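Local coordinates for protein polyhedrin (Uranotaenia sapphirina cypovirus, PDB 4ZQX) that forms the crystalline matrix of cypovirus polyhedra, the occlusion bodies that embed virus particles, and binds ATP, at residues A[32-44]-A[53-65]. Residues are numbered along the deposited sequence; the frame is centred on the assembly and turned at random.
Sequences VAEYPEGQCKSFH and GVIKSSELMWDID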
# COMPACT_ATOMS: atom_id res chain seq x y z
N VAL A 32 -9.35 3.79 -16.52
CA VAL A 32 -10.66 3.20 -16.75
C VAL A 32 -10.53 1.90 -17.52
O VAL A 32 -9.96 1.87 -18.63
CB VAL A 32 -11.56 4.13 -17.58
CG1 VAL A 32 -12.96 3.52 -17.80
CG2 VAL A 32 -11.64 5.52 -16.94
N ALA A 33 -11.07 0.83 -16.94
CA ALA A 33 -11.19 -0.46 -17.61
C ALA A 33 -12.62 -0.62 -18.11
O ALA A 33 -13.56 -0.41 -17.36
CB ALA A 33 -10.85 -1.60 -16.64
N GLU A 34 -12.78 -0.98 -19.38
CA GLU A 34 -14.10 -1.22 -19.96
C GLU A 34 -14.18 -2.69 -20.36
O GLU A 34 -13.25 -3.24 -20.95
CB GLU A 34 -14.35 -0.29 -21.16
CG GLU A 34 -15.78 -0.41 -21.74
CD GLU A 34 -16.14 0.63 -22.81
OE1 GLU A 34 -16.98 0.29 -23.69
OE2 GLU A 34 -15.63 1.78 -22.79
N TYR A 35 -15.31 -3.32 -20.03
CA TYR A 35 -15.49 -4.76 -20.21
C TYR A 35 -16.48 -5.04 -21.35
O TYR A 35 -17.13 -4.13 -21.85
CB TYR A 35 -15.94 -5.36 -18.87
CG TYR A 35 -14.95 -5.06 -17.77
CD1 TYR A 35 -13.87 -5.91 -17.52
CD2 TYR A 35 -15.05 -3.91 -17.00
CE1 TYR A 35 -12.96 -5.64 -16.52
CE2 TYR A 35 -14.14 -3.63 -16.00
CZ TYR A 35 -13.09 -4.49 -15.77
OH TYR A 35 -12.18 -4.21 -14.78
N PRO A 36 -16.58 -6.31 -21.77
CA PRO A 36 -17.39 -6.62 -22.96
C PRO A 36 -18.86 -6.14 -22.93
O PRO A 36 -19.33 -5.71 -23.99
CB PRO A 36 -17.28 -8.14 -23.07
CG PRO A 36 -15.95 -8.45 -22.49
CD PRO A 36 -15.75 -7.46 -21.36
N GLU A 37 -19.55 -6.19 -21.79
CA GLU A 37 -20.95 -5.73 -21.73
C GLU A 37 -21.05 -4.23 -21.44
O GLU A 37 -22.16 -3.69 -21.24
CB GLU A 37 -21.76 -6.57 -20.72
CG GLU A 37 -22.02 -7.98 -21.27
CD GLU A 37 -22.90 -8.85 -20.39
OE1 GLU A 37 -23.05 -8.55 -19.19
OE2 GLU A 37 -23.43 -9.86 -20.93
N GLY A 38 -19.91 -3.54 -21.48
CA GLY A 38 -19.88 -2.08 -21.43
C GLY A 38 -19.72 -1.48 -20.04
O GLY A 38 -19.66 -0.26 -19.87
N GLN A 39 -19.66 -2.35 -19.04
CA GLN A 39 -19.45 -1.87 -17.69
C GLN A 39 -18.03 -1.35 -17.57
O GLN A 39 -17.16 -1.70 -18.39
CB GLN A 39 -19.78 -2.94 -16.64
CG GLN A 39 -18.96 -4.17 -16.68
CD GLN A 39 -19.51 -5.23 -17.63
OE1 GLN A 39 -19.59 -5.03 -18.82
NE2 GLN A 39 -19.85 -6.38 -17.08
N CYS A 40 -17.81 -0.49 -16.58
CA CYS A 40 -16.53 0.19 -16.38
C CYS A 40 -16.12 0.15 -14.93
O CYS A 40 -16.97 0.22 -14.02
CB CYS A 40 -16.62 1.67 -16.78
SG CYS A 40 -16.99 1.99 -18.52
N LYS A 41 -14.81 0.05 -14.73
CA LYS A 41 -14.21 0.19 -13.42
C LYS A 41 -13.19 1.31 -13.52
O LYS A 41 -12.40 1.33 -14.45
CB LYS A 41 -13.53 -1.12 -13.03
CG LYS A 41 -13.61 -1.47 -11.60
CD LYS A 41 -13.24 -2.94 -11.35
CE LYS A 41 -12.66 -3.07 -9.97
NZ LYS A 41 -12.36 -4.46 -9.59
N SER A 42 -13.24 2.27 -12.60
CA SER A 42 -12.26 3.36 -12.61
C SER A 42 -11.43 3.34 -11.34
O SER A 42 -11.92 2.99 -10.27
CB SER A 42 -12.91 4.73 -12.77
OG SER A 42 -13.74 5.03 -11.67
N PHE A 43 -10.16 3.71 -11.48
CA PHE A 43 -9.19 3.74 -10.40
C PHE A 43 -8.56 5.11 -10.41
O PHE A 43 -8.04 5.54 -11.45
CB PHE A 43 -8.08 2.70 -10.62
CG PHE A 43 -8.58 1.28 -10.83
CD1 PHE A 43 -8.99 0.86 -12.09
CD2 PHE A 43 -8.62 0.37 -9.78
CE1 PHE A 43 -9.44 -0.46 -12.29
CE2 PHE A 43 -9.07 -0.95 -9.98
CZ PHE A 43 -9.48 -1.35 -11.24
N HIS A 44 -8.62 5.82 -9.29
CA HIS A 44 -8.02 7.15 -9.18
C HIS A 44 -6.82 7.19 -8.24
O HIS A 44 -6.90 6.71 -7.11
CB HIS A 44 -9.05 8.17 -8.68
CG HIS A 44 -8.44 9.51 -8.40
ND1 HIS A 44 -8.13 9.94 -7.13
CD2 HIS A 44 -8.01 10.48 -9.24
CE1 HIS A 44 -7.57 11.13 -7.19
NE2 HIS A 44 -7.47 11.48 -8.46
N GLY A 53 0.68 4.32 -9.79
CA GLY A 53 -0.58 3.64 -10.04
C GLY A 53 -0.30 2.17 -10.25
O GLY A 53 0.14 1.77 -11.32
N VAL A 54 -0.52 1.37 -9.21
CA VAL A 54 -0.14 -0.04 -9.22
C VAL A 54 -1.38 -0.86 -8.99
O VAL A 54 -2.03 -0.72 -7.95
CB VAL A 54 0.88 -0.34 -8.09
CG1 VAL A 54 1.25 -1.83 -8.08
CG2 VAL A 54 2.11 0.55 -8.24
N ILE A 55 -1.72 -1.70 -9.97
CA ILE A 55 -2.94 -2.49 -9.95
C ILE A 55 -2.63 -3.96 -10.21
O ILE A 55 -2.01 -4.31 -11.22
CB ILE A 55 -3.95 -1.99 -11.01
CG1 ILE A 55 -4.24 -0.49 -10.81
CG2 ILE A 55 -5.26 -2.79 -10.91
CD1 ILE A 55 -5.17 0.12 -11.85
N LYS A 56 -3.07 -4.82 -9.29
CA LYS A 56 -2.92 -6.26 -9.42
C LYS A 56 -3.86 -6.79 -10.49
O LYS A 56 -4.92 -6.22 -10.76
CB LYS A 56 -3.24 -6.93 -8.09
CG LYS A 56 -2.30 -6.52 -6.96
CD LYS A 56 -2.80 -6.90 -5.58
CE LYS A 56 -2.86 -8.39 -5.36
NZ LYS A 56 -3.21 -8.73 -3.95
N SER A 57 -3.51 -7.92 -11.08
CA SER A 57 -4.39 -8.52 -12.07
C SER A 57 -5.77 -8.87 -11.49
O SER A 57 -6.78 -8.78 -12.18
CB SER A 57 -3.73 -9.76 -12.67
OG SER A 57 -3.48 -10.71 -11.66
N SER A 58 -5.82 -9.27 -10.22
CA SER A 58 -7.10 -9.60 -9.57
C SER A 58 -8.03 -8.37 -9.41
O SER A 58 -9.25 -8.50 -9.40
CB SER A 58 -6.88 -10.28 -8.20
OG SER A 58 -6.22 -9.42 -7.29
N GLU A 59 -7.43 -7.19 -9.29
CA GLU A 59 -8.19 -5.96 -9.13
C GLU A 59 -8.76 -5.48 -10.46
O GLU A 59 -9.72 -4.72 -10.49
CB GLU A 59 -7.29 -4.87 -8.51
CG GLU A 59 -6.95 -5.11 -7.05
CD GLU A 59 -5.85 -4.20 -6.51
OE1 GLU A 59 -4.91 -3.85 -7.25
OE2 GLU A 59 -5.92 -3.84 -5.32
N LEU A 60 -8.15 -5.93 -11.56
CA LEU A 60 -8.54 -5.47 -12.89
C LEU A 60 -9.64 -6.31 -13.51
O LEU A 60 -10.17 -5.95 -14.56
CB LEU A 60 -7.34 -5.48 -13.84
CG LEU A 60 -6.58 -4.19 -14.13
CD1 LEU A 60 -5.54 -4.46 -15.21
CD2 LEU A 60 -7.51 -3.05 -14.54
N MET A 61 -9.98 -7.43 -12.88
CA MET A 61 -11.09 -8.24 -13.38
C MET A 61 -12.40 -7.55 -13.03
O MET A 61 -12.50 -6.87 -12.01
CB MET A 61 -11.06 -9.62 -12.72
CG MET A 61 -9.78 -10.38 -12.91
SD MET A 61 -9.60 -11.01 -14.58
CE MET A 61 -10.56 -12.50 -14.41
N TRP A 62 -13.42 -7.70 -13.87
CA TRP A 62 -14.76 -7.31 -13.46
C TRP A 62 -15.19 -8.31 -12.42
O TRP A 62 -15.29 -9.51 -12.69
CB TRP A 62 -15.73 -7.29 -14.64
CG TRP A 62 -17.10 -6.92 -14.21
CD1 TRP A 62 -18.17 -7.75 -14.10
CD2 TRP A 62 -17.54 -5.63 -13.79
NE1 TRP A 62 -19.26 -7.05 -13.64
CE2 TRP A 62 -18.90 -5.74 -13.45
CE3 TRP A 62 -16.91 -4.38 -13.68
CZ2 TRP A 62 -19.65 -4.65 -13.00
CZ3 TRP A 62 -17.66 -3.30 -13.25
CH2 TRP A 62 -19.01 -3.44 -12.91
N ASP A 63 -15.45 -7.82 -11.21
CA ASP A 63 -15.54 -8.68 -10.03
C ASP A 63 -16.92 -8.76 -9.37
O ASP A 63 -17.05 -9.13 -8.20
CB ASP A 63 -14.46 -8.28 -9.02
CG ASP A 63 -14.46 -6.80 -8.70
OD1 ASP A 63 -15.06 -6.00 -9.44
OD2 ASP A 63 -13.83 -6.44 -7.70
N ILE A 64 -17.96 -8.46 -10.14
CA ILE A 64 -19.33 -8.48 -9.64
C ILE A 64 -20.06 -9.67 -10.24
O ILE A 64 -20.04 -9.87 -11.46
CB ILE A 64 -20.06 -7.17 -9.98
CG1 ILE A 64 -19.19 -5.97 -9.58
CG2 ILE A 64 -21.43 -7.10 -9.30
CD1 ILE A 64 -18.69 -5.99 -8.13
N ASP A 65 -20.70 -10.45 -9.37
CA ASP A 65 -21.42 -11.65 -9.78
C ASP A 65 -22.76 -11.64 -9.08
O ASP A 65 -22.84 -11.79 -7.86
CB ASP A 65 -20.62 -12.91 -9.40
CG ASP A 65 -21.25 -14.19 -9.91
OD1 ASP A 65 -21.97 -14.16 -10.94
OD2 ASP A 65 -21.02 -15.24 -9.27
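Ile-55, at the end of strand 50-55, lays its CD1 over one face of the Phe-43 ring, 4.0 Å from the centroid. With CG anti to the carbonyl carbon (chi1 -55°), Phe-43 turns its far edge to the short, weakly bonded helical turn about 57-60, where Glu-59 O lies near the ring plane, 3.5 Å from CZ. The same Glu-59 O accepts a 2.8 Å hydrogen bond from Lys-41 NZ, which stands tilted from the carbonyl plane. Leu-60 contributes side chain and backbone: its CD2 packs against Phe-43 CE1 and Ala-33 CB, while its O accepts a hydrogen bond from Tyr-35 OH, 2.7 Å, from above the carbonyl plane. Ala-33, Tyr-35, Lys-41 and Phe-43 project from one side of a beta hairpin in the six-stranded antiparallel sheet; a type I turn with a G1 bulge at Gly-38 joins its strands. Met-61 O takes a weak 3.4 Å hydrogen bond from Lys-41 NZ. Trp-62 sets CB squarely over the Tyr-35 ring and turns its indole edge toward that face, planes at 54°. Gln-39, with CG held between its backbone N and carbonyl carbon (chi1 62°), lays that methylene over the centre of the indole's six-membered ring, a CH-pi contact 3.4 Å from the centroid; Ile-64 CG1 lies on the opposite face. Asp-63 completes the grip on Lys-41 with a salt bridge, OD1 and OD2 each 3.1 Å from NZ through weak hydrogen bonds; Trp-210 and Gln-69 also hold this carboxylate, one at each oxygen.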